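Local coordinates for protein YibA (PDB 1OYZ) that is of unknown function but is built as a HEAT-repeat helical protein, with an oxidoreductase activity assigned only tentatively, at residues I69-G74 against L100-A105; N90-L95 against P123-K128; E113-R118 against V130-I135; I135-K140 against R146-A151. All blocks are in the same frame, centred on the assembly; numbering follows the deposited sequence.

Contact 1 (I69-G74 against L100-A105)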
loop_
_atom_site.group_PDB
_atom_site.type_symbol
_atom_site.label_atom_id
_atom_site.label_comp_id
_atom_site.label_asym_id
_atom_site.label_seq_id
_atom_site.Cartn_x
_atom_site.Cartn_y
_atom_site.Cartn_z
ATOM N N ILE A 69 -10.436 -1.348 21.180
ATOM C CA ILE A 69 -11.343 -1.146 20.063
ATOM C C ILE A 69 -11.631 0.349 19.945
ATOM O O ILE A 69 -11.632 0.913 18.850
ATOM C CB ILE A 69 -12.624 -1.935 20.283
ATOM C CG1 ILE A 69 -12.261 -3.417 20.404
ATOM C CG2 ILE A 69 -13.614 -1.680 19.153
ATOM C CD1 ILE A 69 -13.437 -4.343 20.593
ATOM N N ARG A 70 -11.855 0.998 21.080
ATOM C CA ARG A 70 -12.089 2.429 21.059
ATOM C C ARG A 70 -10.845 3.178 20.638
ATOM O O ARG A 70 -10.950 4.177 19.928
ATOM C CB ARG A 70 -12.553 2.946 22.422
ATOM C CG ARG A 70 -14.018 2.681 22.702
ATOM C CD ARG A 70 -14.419 3.285 24.049
ATOM N NE ARG A 70 -15.870 3.412 24.181
ATOM C CZ ARG A 70 -16.471 3.950 25.243
ATOM N NH1 ARG A 70 -15.747 4.403 26.265
ATOM N NH2 ARG A 70 -17.795 4.058 25.276
ATOM N N ARG A 71 -9.671 2.712 21.059
ATOM C CA ARG A 71 -8.449 3.422 20.690
ATOM C C ARG A 71 -8.226 3.336 19.188
ATOM O O ARG A 71 -7.859 4.309 18.545
ATOM C CB ARG A 71 -7.225 2.854 21.431
ATOM C CG ARG A 71 -7.228 3.142 22.947
ATOM C CD ARG A 71 -5.818 3.162 23.585
ATOM N NE ARG A 71 -5.074 1.916 23.425
ATOM C CZ ARG A 71 -5.361 0.769 24.036
ATOM N NH1 ARG A 71 -6.389 0.667 24.886
ATOM N NH2 ARG A 71 -4.653 -0.308 23.747
ATOM N N ASP A 72 -8.467 2.161 18.637
ATOM C CA ASP A 72 -8.292 1.939 17.226
ATOM C C ASP A 72 -9.233 2.870 16.453
ATOM O O ASP A 72 -8.808 3.627 15.580
ATOM C CB ASP A 72 -8.578 0.468 16.951
ATOM C CG ASP A 72 -8.337 0.087 15.526
ATOM O OD1 ASP A 72 -7.239 0.323 15.010
ATOM O OD2 ASP A 72 -9.251 -0.464 14.918
ATOM N N ILE A 73 -10.510 2.824 16.807
ATOM C CA ILE A 73 -11.518 3.659 16.191
ATOM C C ILE A 73 -11.213 5.173 16.307
ATOM O O ILE A 73 -11.475 5.956 15.381
ATOM C CB ILE A 73 -12.897 3.361 16.822
ATOM C CG1 ILE A 73 -13.764 2.598 15.826
ATOM C CG2 ILE A 73 -13.554 4.633 17.294
ATOM C CD1 ILE A 73 -13.963 3.278 14.470
ATOM N N GLY A 74 -10.694 5.588 17.451
ATOM C CA GLY A 74 -10.355 6.989 17.614
ATOM C C GLY A 74 -9.216 7.422 16.703
ATOM O O GLY A 74 -9.263 8.493 16.086
ATOM N N LEU A 100 3.837 4.064 17.908
ATOM C CA LEU A 100 5.067 3.528 18.462
ATOM C C LEU A 100 4.947 2.788 19.802
ATOM O O LEU A 100 5.688 1.827 20.039
ATOM C CB LEU A 100 6.087 4.666 18.597
ATOM C CG LEU A 100 6.474 5.419 17.309
ATOM C CD1 LEU A 100 7.123 6.721 17.661
ATOM C CD2 LEU A 100 7.401 4.571 16.437
ATOM N N ASN A 101 3.993 3.212 20.637
ATOM C CA ASN A 101 3.814 2.671 21.981
ATOM C C ASN A 101 2.529 1.973 22.355
ATOM O O ASN A 101 2.442 1.456 23.480
ATOM C CB ASN A 101 4.027 3.783 22.999
ATOM C CG ASN A 101 5.335 4.490 22.795
ATOM O OD1 ASN A 101 6.399 3.876 22.867
ATOM N ND2 ASN A 101 5.274 5.782 22.508
ATOM N N ASP A 102 1.523 1.928 21.476
ATOM C CA ASP A 102 0.305 1.260 21.915
ATOM C C ASP A 102 0.519 -0.226 22.085
ATOM O O ASP A 102 1.127 -0.890 21.240
ATOM C CB ASP A 102 -0.875 1.491 20.963
ATOM C CG ASP A 102 -2.206 1.349 21.668
ATOM O OD1 ASP A 102 -2.671 0.204 21.880
ATOM O OD2 ASP A 102 -2.784 2.389 22.047
ATOM N N LYS A 103 0.002 -0.744 23.188
ATOM C CA LYS A 103 0.119 -2.153 23.482
ATOM C C LYS A 103 -0.629 -3.053 22.516
ATOM O O LYS A 103 -0.418 -4.257 22.520
ATOM C CB LYS A 103 -0.347 -2.437 24.908
ATOM C CG LYS A 103 0.636 -1.985 25.990
ATOM C CD LYS A 103 0.557 -2.938 27.205
ATOM C CE LYS A 103 1.626 -2.649 28.275
ATOM N NZ LYS A 103 1.649 -3.685 29.351
ATOM N N SER A 104 -1.508 -2.494 21.694
ATOM C CA SER A 104 -2.236 -3.322 20.742
ATOM C C SER A 104 -1.631 -3.132 19.348
ATOM O O SER A 104 -1.514 -2.012 18.868
ATOM C CB SER A 104 -3.721 -2.944 20.725
ATOM O OG SER A 104 -4.305 -3.252 19.466
ATOM N N ALA A 105 -1.242 -4.228 18.706
ATOM C CA ALA A 105 -0.663 -4.127 17.394
ATOM C C ALA A 105 -1.730 -3.558 16.436
ATOM O O ALA A 105 -1.404 -2.788 15.520
ATOM C CB ALA A 105 -0.148 -5.510 16.927
#
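R71, in the middle of helical segment 69-74, and D102, the first non-helical residue after helix 88-101, have their CA atoms 9.1 Å apart. Both CA-CB bonds point across this gap. The side chains come from opposite directions and meet as a side-on salt bridge. R71 NE gives a hydrogen bond of 2.7 Å to D102 OD2, and R71 NH2 gives one of 2.8 Å to D102 OD1. The second bond is nearly straight, at 168°. Each carboxylate oxygen uses its syn lone pair. The two flat groups are almost coplanar, with planes 19° apart. A bend at chi3 of R71 (-59°) turns the NE edge of the guanidinium to the acid.

D102 OD1 has a second donor. Its anti lone pair takes the backbone N of S104 at 2.9 Å, which makes an Asx turn. The hydroxyl OG of S104 caps V107 N at the start of helix 105-121, and R71 NH1 bonds to D65 O. A leucine in place of D102 would probably leave the guanidinium of R71 without its counter-charge and the S104 amide without its side-chain acceptor.

Such an aspartate-arginine pair is characteristic of HEAT repeats. Here three donated bonds fix the rotation of the carboxylate, and the acid joins helix 68-80 to the turn between two later helices.

Contact 2 (N90-L95 against P123-K128)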
loop_
_atom_site.group_PDB
_atom_site.type_symbol
_atom_site.label_atom_id
_atom_site.label_comp_id
_atom_site.label_asym_id
_atom_site.label_seq_id
_atom_site.Cartn_x
_atom_site.Cartn_y
_atom_site.Cartn_z
ATOM N N ASN A 90 -0.867 18.485 17.730
ATOM C CA ASN A 90 -1.189 17.639 18.872
ATOM C C ASN A 90 -1.801 16.304 18.424
ATOM O O ASN A 90 -1.500 15.257 18.997
ATOM C CB ASN A 90 -2.146 18.351 19.842
ATOM C CG ASN A 90 -1.497 19.562 20.542
ATOM O OD1 ASN A 90 -1.999 20.051 21.567
ATOM N ND2 ASN A 90 -0.380 20.052 19.986
ATOM N N VAL A 91 -2.653 16.331 17.403
ATOM C CA VAL A 91 -3.263 15.098 16.941
ATOM C C VAL A 91 -2.202 14.226 16.294
ATOM O O VAL A 91 -2.138 13.025 16.532
ATOM C CB VAL A 91 -4.452 15.391 15.965
ATOM C CG1 VAL A 91 -4.861 14.107 15.196
ATOM C CG2 VAL A 91 -5.649 15.909 16.765
ATOM N N PHE A 92 -1.354 14.833 15.494
ATOM C CA PHE A 92 -0.306 14.066 14.877
ATOM C C PHE A 92 0.528 13.398 15.981
ATOM O O PHE A 92 0.771 12.194 15.953
ATOM C CB PHE A 92 0.585 14.955 14.048
ATOM C CG PHE A 92 1.633 14.209 13.365
ATOM C CD1 PHE A 92 1.367 13.565 12.171
ATOM C CD2 PHE A 92 2.862 14.036 13.963
ATOM C CE1 PHE A 92 2.310 12.763 11.582
ATOM C CE2 PHE A 92 3.812 13.227 13.373
ATOM C CZ PHE A 92 3.539 12.587 12.187
ATOM N N ASN A 93 0.939 14.181 16.965
ATOM C CA ASN A 93 1.733 13.637 18.054
ATOM C C ASN A 93 1.017 12.524 18.756
ATOM O O ASN A 93 1.633 11.515 19.129
ATOM C CB ASN A 93 2.119 14.751 19.016
ATOM C CG ASN A 93 3.118 15.696 18.386
ATOM O OD1 ASN A 93 3.191 16.872 18.732
ATOM N ND2 ASN A 93 3.896 15.178 17.439
ATOM N N ILE A 94 -0.289 12.672 18.923
ATOM C CA ILE A 94 -1.032 11.602 19.540
ATOM C C ILE A 94 -0.935 10.329 18.696
ATOM O O ILE A 94 -0.697 9.265 19.234
ATOM C CB ILE A 94 -2.496 11.984 19.727
ATOM C CG1 ILE A 94 -2.590 13.059 20.830
ATOM C CG2 ILE A 94 -3.325 10.750 20.079
ATOM C CD1 ILE A 94 -3.945 13.690 20.985
ATOM N N LEU A 95 -1.086 10.434 17.380
ATOM C CA LEU A 95 -1.030 9.252 16.522
ATOM C C LEU A 95 0.366 8.628 16.460
ATOM O O LEU A 95 0.536 7.406 16.491
ATOM C CB LEU A 95 -1.467 9.617 15.099
ATOM C CG LEU A 95 -2.927 9.609 14.623
ATOM C CD1 LEU A 95 -3.858 9.403 15.753
ATOM C CD2 LEU A 95 -3.243 10.894 13.851
ATOM N N PRO A 123 2.507 17.789 4.535
ATOM C CA PRO A 123 3.873 17.274 4.443
ATOM C C PRO A 123 4.842 17.728 5.540
ATOM O O PRO A 123 5.925 17.173 5.668
ATOM C CB PRO A 123 4.311 17.744 3.064
ATOM C CG PRO A 123 3.045 17.735 2.299
ATOM C CD PRO A 123 2.078 18.360 3.243
ATOM N N ILE A 124 4.494 18.743 6.322
ATOM C CA ILE A 124 5.419 19.167 7.360
ATOM C C ILE A 124 5.785 18.001 8.283
ATOM O O ILE A 124 6.811 18.043 8.969
ATOM C CB ILE A 124 4.844 20.296 8.243
ATOM C CG1 ILE A 124 3.619 19.784 9.024
ATOM C CG2 ILE A 124 4.526 21.520 7.384
ATOM C CD1 ILE A 124 3.109 20.740 10.116
ATOM N N TYR A 125 4.940 16.972 8.297
ATOM C CA TYR A 125 5.139 15.802 9.148
ATOM C C TYR A 125 6.035 14.694 8.580
ATOM O O TYR A 125 6.325 13.717 9.270
ATOM C CB TYR A 125 3.763 15.213 9.527
ATOM C CG TYR A 125 2.852 16.182 10.270
ATOM C CD1 TYR A 125 3.262 16.773 11.469
ATOM C CD2 TYR A 125 1.590 16.535 9.757
ATOM C CE1 TYR A 125 2.449 17.698 12.140
ATOM C CE2 TYR A 125 0.768 17.466 10.425
ATOM C CZ TYR A 125 1.211 18.039 11.617
ATOM O OH TYR A 125 0.435 18.950 12.300
ATOM N N SER A 126 6.488 14.863 7.339
ATOM C CA SER A 126 7.316 13.864 6.659
ATOM C C SER A 126 8.540 13.414 7.442
ATOM O O SER A 126 8.724 12.222 7.677
ATOM C CB SER A 126 7.724 14.382 5.287
ATOM O OG SER A 126 6.549 14.721 4.565
ATOM N N PRO A 127 9.387 14.359 7.851
ATOM C CA PRO A 127 10.583 14.006 8.624
ATOM C C PRO A 127 10.200 13.047 9.763
ATOM O O PRO A 127 10.828 12.007 9.950
ATOM C CB PRO A 127 11.071 15.366 9.146
ATOM C CG PRO A 127 10.678 16.310 8.033
ATOM C CD PRO A 127 9.284 15.821 7.662
ATOM N N LYS A 128 9.161 13.391 10.516
ATOM C CA LYS A 128 8.719 12.534 11.612
ATOM C C LYS A 128 8.216 11.175 11.147
ATOM O O LYS A 128 8.426 10.176 11.833
ATOM C CB LYS A 128 7.654 13.243 12.435
ATOM C CG LYS A 128 8.254 14.223 13.409
ATOM C CD LYS A 128 7.252 15.282 13.791
ATOM C CE LYS A 128 7.799 16.187 14.867
ATOM N NZ LYS A 128 7.846 15.452 16.161
#
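F92 and Y125 form an offset aromatic stack between helix 88-101 and the short 3-10 turn that leads into helix 126-136. The ring planes are only 4° apart, and the centroids lie 4.2 Å from each other. The two side chains slide past each other in opposite directions. As a result, each ring lies partly over the stem of the other. F92 CB sits 4.0 Å from the centroid of the Y125 ring, over its face. Y125 CB does the same to F92, at 3.9 Å from that ring's centroid. Y125 CB comes closest to F92 CE1, at 3.5 Å. F92 holds CG opposite its backbone N (chi1 -178°), which sends the ring out from the helix to Y125.

The other face of the Y125 ring is covered by I124, whose CG1 lies over the ring centre. Y125 is therefore sandwiched between I124 and F92. Its hydroxyl is hydrogen-bonded to D89, near the start of the same helix as F92, so the ring is tied at its far end too. K128 approaches the F92 ring obliquely, with CB 4.0 Å from F92 CE2. T115 of helix 105-121 also packs on F92.

The stack joins two helices separated in sequence by helix 105-121, and such side-by-side packing is consistent with the stacked helical layers of a HEAT-repeat solenoid.

Contact 3 (E113-R118 against V130-I135)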
loop_
_atom_site.group_PDB
_atom_site.type_symbol
_atom_site.label_atom_id
_atom_site.label_comp_id
_atom_site.label_asym_id
_atom_site.label_seq_id
_atom_site.Cartn_x
_atom_site.Cartn_y
_atom_site.Cartn_z
ATOM N N GLU A 113 -1.232 4.162 9.775
ATOM C CA GLU A 113 -1.990 4.525 8.568
ATOM C C GLU A 113 -2.567 5.947 8.712
ATOM O O GLU A 113 -2.550 6.730 7.753
ATOM C CB GLU A 113 -3.102 3.499 8.298
ATOM C CG GLU A 113 -2.535 2.187 7.730
ATOM C CD GLU A 113 -3.340 0.941 8.089
ATOM O OE1 GLU A 113 -4.448 1.061 8.657
ATOM O OE2 GLU A 113 -2.857 -0.175 7.794
ATOM N N SER A 114 -3.052 6.294 9.912
ATOM C CA SER A 114 -3.567 7.647 10.129
ATOM C C SER A 114 -2.446 8.707 10.068
ATOM O O SER A 114 -2.682 9.804 9.540
ATOM C CB SER A 114 -4.347 7.731 11.459
ATOM O OG SER A 114 -5.556 6.966 11.416
ATOM N N THR A 115 -1.221 8.428 10.559
ATOM C CA THR A 115 -0.177 9.471 10.456
ATOM C C THR A 115 0.154 9.690 8.967
ATOM O O THR A 115 0.561 10.793 8.564
ATOM C CB THR A 115 1.204 9.151 11.190
ATOM O OG1 THR A 115 1.796 7.978 10.618
ATOM C CG2 THR A 115 1.038 8.982 12.728
ATOM N N ALA A 116 -0.021 8.644 8.159
ATOM C CA ALA A 116 0.249 8.720 6.718
ATOM C C ALA A 116 -0.797 9.652 6.087
ATOM O O ALA A 116 -0.458 10.551 5.317
ATOM C CB ALA A 116 0.169 7.312 6.083
ATOM N N GLN A 117 -2.061 9.425 6.442
ATOM C CA GLN A 117 -3.152 10.244 5.951
ATOM C C GLN A 117 -2.848 11.710 6.251
ATOM O O GLN A 117 -2.874 12.557 5.360
ATOM C CB GLN A 117 -4.447 9.882 6.652
ATOM C CG GLN A 117 -4.848 8.435 6.576
ATOM C CD GLN A 117 -5.424 8.054 5.237
ATOM O OE1 GLN A 117 -6.263 7.155 5.151
ATOM N NE2 GLN A 117 -4.975 8.722 4.178
ATOM N N ARG A 118 -2.548 12.000 7.512
ATOM C CA ARG A 118 -2.274 13.370 7.922
ATOM C C ARG A 118 -1.063 13.986 7.210
ATOM O O ARG A 118 -1.057 15.177 6.895
ATOM C CB ARG A 118 -2.081 13.443 9.449
ATOM C CG ARG A 118 -3.231 12.837 10.270
ATOM C CD ARG A 118 -3.841 13.841 11.268
ATOM N NE ARG A 118 -4.327 15.038 10.581
ATOM C CZ ARG A 118 -5.590 15.280 10.245
ATOM N NH1 ARG A 118 -6.553 14.415 10.538
ATOM N NH2 ARG A 118 -5.888 16.389 9.572
ATOM N N VAL A 130 9.358 9.547 8.712
ATOM C CA VAL A 130 10.541 8.765 8.411
ATOM C C VAL A 130 11.149 8.144 9.686
ATOM O O VAL A 130 11.472 6.958 9.710
ATOM C CB VAL A 130 11.599 9.621 7.722
ATOM C CG1 VAL A 130 12.888 8.867 7.633
ATOM C CG2 VAL A 130 11.124 10.005 6.338
ATOM N N GLU A 131 11.307 8.966 10.720
ATOM C CA GLU A 131 11.874 8.527 11.979
ATOM C C GLU A 131 10.972 7.453 12.529
ATOM O O GLU A 131 11.434 6.461 13.128
ATOM C CB GLU A 131 11.925 9.677 12.995
ATOM C CG GLU A 131 13.321 10.236 13.242
ATOM C CD GLU A 131 13.393 11.231 14.419
ATOM O OE1 GLU A 131 12.735 10.997 15.465
ATOM O OE2 GLU A 131 14.135 12.235 14.305
ATOM N N GLN A 132 9.670 7.672 12.347
ATOM C CA GLN A 132 8.679 6.723 12.835
ATOM C C GLN A 132 8.842 5.371 12.152
ATOM O O GLN A 132 8.793 4.335 12.814
ATOM C CB GLN A 132 7.272 7.244 12.561
ATOM C CG GLN A 132 6.149 6.371 13.101
ATOM C CD GLN A 132 4.801 6.873 12.630
ATOM O OE1 GLN A 132 4.312 6.489 11.550
ATOM N NE2 GLN A 132 4.209 7.777 13.409
ATOM N N SER A 133 9.028 5.388 10.832
ATOM C CA SER A 133 9.163 4.139 10.081
ATOM C C SER A 133 10.499 3.467 10.395
ATOM O O SER A 133 10.614 2.237 10.340
ATOM C CB SER A 133 9.036 4.416 8.592
ATOM O OG SER A 133 7.839 5.139 8.318
ATOM N N GLN A 134 11.500 4.267 10.761
ATOM C CA GLN A 134 12.787 3.685 11.103
ATOM C C GLN A 134 12.665 2.694 12.251
ATOM O O GLN A 134 13.504 1.814 12.423
ATOM C CB GLN A 134 13.779 4.771 11.463
ATOM C CG GLN A 134 14.240 5.501 10.240
ATOM C CD GLN A 134 14.984 6.767 10.560
ATOM O OE1 GLN A 134 15.550 7.400 9.668
ATOM N NE2 GLN A 134 14.989 7.154 11.834
ATOM N N ILE A 135 11.622 2.819 13.054
ATOM C CA ILE A 135 11.496 1.854 14.113
ATOM C C ILE A 135 10.304 0.931 13.854
ATOM O O ILE A 135 10.363 -0.277 14.126
ATOM C CB ILE A 135 11.429 2.556 15.525
ATOM C CG1 ILE A 135 10.102 2.327 16.180
ATOM C CG2 ILE A 135 11.754 4.019 15.430
ATOM C CD1 ILE A 135 10.127 1.130 17.033
#
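T115 and Q132 alone carry this contact, and both are buried. They reach toward each other from helical segments 113-118 and 130-135, whose CA atoms stay 9.6 Å apart at this pair. Most of the gap is bridged by the glutamine. Q132 sets CG opposite its backbone N (chi1 -177°), and the chain then runs on extended to CD. Its amide is thus delivered to the threonine at full length. T115 meets it with both branches. The hydroxyl lies between the backbone N and the carbonyl carbon (chi1 61°), a crowded position. This places the methyl CG2 beside the backbone N, so that hydroxyl and methyl both face the end of Q132.

T115 OG1 is 3.8 Å from Q132 CD. The modelled turn of the amide is doubtful: OE1 and NE2 have probably been exchanged. The atom modelled as OE1 lies 3.1 Å from T115 OG1, and with the amide turned back this may be a hydrogen bond. The hydroxyl is already bonded to the backbone O of I112, one turn back in its own helix. That bond ties the threonine to its rotamer. It would leave the oxygen of the hydroxyl able to receive an amide N-H.

Helix 88-101 packs against both residues, with F92 and L95 touching T115 and A99 touching Q132. Helix 142-153 flanks the same two segments: F150 packs on A116, and T148 and I152 pack on S133.

Contact 4 (I135-K140 against R146-A151)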
loop_
_atom_site.group_PDB
_atom_site.type_symbol
_atom_site.label_atom_id
_atom_site.label_comp_id
_atom_site.label_asym_id
_atom_site.label_seq_id
_atom_site.Cartn_x
_atom_site.Cartn_y
_atom_site.Cartn_z
ATOM N N ILE A 135 11.622 2.819 13.054
ATOM C CA ILE A 135 11.496 1.854 14.113
ATOM C C ILE A 135 10.304 0.931 13.854
ATOM O O ILE A 135 10.363 -0.277 14.126
ATOM C CB ILE A 135 11.429 2.556 15.525
ATOM C CG1 ILE A 135 10.102 2.327 16.180
ATOM C CG2 ILE A 135 11.754 4.019 15.430
ATOM C CD1 ILE A 135 10.127 1.130 17.033
ATOM N N THR A 136 9.231 1.467 13.272
ATOM C CA THR A 136 8.074 0.623 13.058
ATOM C C THR A 136 8.257 -0.418 11.960
ATOM O O THR A 136 7.578 -1.434 11.956
ATOM C CB THR A 136 6.820 1.445 12.747
ATOM O OG1 THR A 136 5.709 0.556 12.717
ATOM C CG2 THR A 136 6.913 2.113 11.421
ATOM N N ALA A 137 9.153 -0.149 11.016
ATOM C CA ALA A 137 9.390 -1.113 9.967
ATOM C C ALA A 137 9.956 -2.401 10.618
ATOM O O ALA A 137 9.944 -3.459 10.000
ATOM C CB ALA A 137 10.357 -0.551 8.928
ATOM N N PHE A 138 10.423 -2.319 11.866
ATOM C CA PHE A 138 10.945 -3.512 12.527
ATOM C C PHE A 138 9.995 -4.094 13.574
ATOM O O PHE A 138 10.373 -4.981 14.339
ATOM C CB PHE A 138 12.320 -3.233 13.166
ATOM C CG PHE A 138 13.392 -2.860 12.168
ATOM C CD1 PHE A 138 14.042 -3.838 11.421
ATOM C CD2 PHE A 138 13.693 -1.523 11.931
ATOM C CE1 PHE A 138 14.976 -3.492 10.443
ATOM C CE2 PHE A 138 14.616 -1.158 10.960
ATOM C CZ PHE A 138 15.263 -2.145 10.206
ATOM N N ASP A 139 8.766 -3.607 13.625
ATOM C CA ASP A 139 7.801 -4.127 14.593
ATOM C C ASP A 139 7.597 -5.628 14.406
ATOM O O ASP A 139 7.715 -6.151 13.297
ATOM C CB ASP A 139 6.445 -3.444 14.432
ATOM C CG ASP A 139 5.547 -3.630 15.649
ATOM O OD1 ASP A 139 5.010 -4.727 15.875
ATOM O OD2 ASP A 139 5.387 -2.659 16.396
ATOM N N LYS A 140 7.243 -6.305 15.489
ATOM C CA LYS A 140 7.043 -7.735 15.442
ATOM C C LYS A 140 5.745 -8.073 14.749
ATOM O O LYS A 140 5.574 -9.186 14.259
ATOM C CB LYS A 140 7.056 -8.308 16.856
ATOM C CG LYS A 140 7.636 -9.708 16.955
ATOM C CD LYS A 140 6.669 -10.757 16.434
ATOM C CE LYS A 140 6.987 -12.152 16.977
ATOM N NZ LYS A 140 5.792 -13.061 16.863
ATOM N N ARG A 146 3.272 -3.887 7.601
ATOM C CA ARG A 146 2.497 -3.606 6.389
ATOM C C ARG A 146 2.100 -2.130 6.381
ATOM O O ARG A 146 2.322 -1.430 5.407
ATOM C CB ARG A 146 1.217 -4.456 6.346
ATOM C CG ARG A 146 0.469 -4.430 5.006
ATOM C CD ARG A 146 -0.834 -5.213 5.114
ATOM N NE ARG A 146 -0.666 -6.383 5.982
ATOM C CZ ARG A 146 -1.662 -6.989 6.625
ATOM N NH1 ARG A 146 -2.905 -6.542 6.496
ATOM N NH2 ARG A 146 -1.416 -8.031 7.418
ATOM N N ALA A 147 1.511 -1.663 7.480
ATOM C CA ALA A 147 1.088 -0.281 7.545
ATOM C C ALA A 147 2.297 0.630 7.369
ATOM O O ALA A 147 2.183 1.722 6.820
ATOM C CB ALA A 147 0.362 -0.012 8.860
ATOM N N THR A 148 3.469 0.165 7.786
ATOM C CA THR A 148 4.683 0.969 7.647
ATOM C C THR A 148 5.007 1.062 6.166
ATOM O O THR A 148 5.444 2.117 5.669
ATOM C CB THR A 148 5.901 0.335 8.399
ATOM O OG1 THR A 148 5.573 0.160 9.786
ATOM C CG2 THR A 148 7.130 1.235 8.304
ATOM N N ALA A 149 4.792 -0.029 5.440
ATOM C CA ALA A 149 5.088 0.018 4.000
ATOM C C ALA A 149 4.245 1.122 3.348
ATOM O O ALA A 149 4.747 1.944 2.575
ATOM C CB ALA A 149 4.794 -1.350 3.351
ATOM N N PHE A 150 2.960 1.138 3.672
ATOM C CA PHE A 150 2.060 2.156 3.139
ATOM C C PHE A 150 2.566 3.549 3.457
ATOM O O PHE A 150 2.634 4.429 2.599
ATOM C CB PHE A 150 0.674 1.992 3.751
ATOM C CG PHE A 150 -0.260 3.104 3.412
ATOM C CD1 PHE A 150 -0.542 3.409 2.079
ATOM C CD2 PHE A 150 -0.835 3.865 4.413
ATOM C CE1 PHE A 150 -1.380 4.460 1.753
ATOM C CE2 PHE A 150 -1.672 4.915 4.098
ATOM C CZ PHE A 150 -1.946 5.215 2.763
ATOM N N ALA A 151 2.907 3.744 4.725
ATOM C CA ALA A 151 3.401 5.025 5.185
ATOM C C ALA A 151 4.562 5.526 4.347
ATOM O O ALA A 151 4.525 6.635 3.815
ATOM C CB ALA A 151 3.841 4.921 6.633
#
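T148 projects from helix 142-153 onto the turn that begins at T136, and the CA atoms of T148 and A137 are 5.6 Å apart. At the base, T148 CB is 4.1 Å from A137 CA. Two branches leave it. The methyl, CG2, stands opposite the backbone N and reaches over the turn. It lies 3.7 Å from both the N and the CB of A137.

The setting is an antiparallel pair of helices, an alpha-alpha hairpin, within the HEAT-repeat region. Helix 126-136 runs out into a type I turn from T136 to D139, and helix 142-153 folds back beside it. The other branch of T148, OG1, is hydrogen-bonded to V144 O in its own helix. It also lies 3.0 Å from T136 OG1. The T136 methyl is modelled too close to this hydroxyl, so its packing against T148 remains doubtful. An alanine at T148 is likely to leave a gap beside A137, where the methyl packs, and V144 O without its side-chain donor. I112 of helix 105-121 packs on both threonines from a third helix.

Contacts 3 and 4 are buried, while contacts 1 and 2 are partly buried and lie farther from the chain centre. Contacts 1 and 2 share helix 88-101 but do not touch. Contacts 2, 3 and 4 all use helix 126-136, and contact 3 touches each of the other three. Contact 1 is itself a salt bridge and contact 2 a ring stack, whereas the residues that touch across contacts 3 and 4 are small or neutral. The turn of contact 4 carries a second aspartate-arginine pair outside the contact: D139 pairs with R108 and bonds to S141 N, as D102 does with R71 and S104 N, consistent with a repeated helical design.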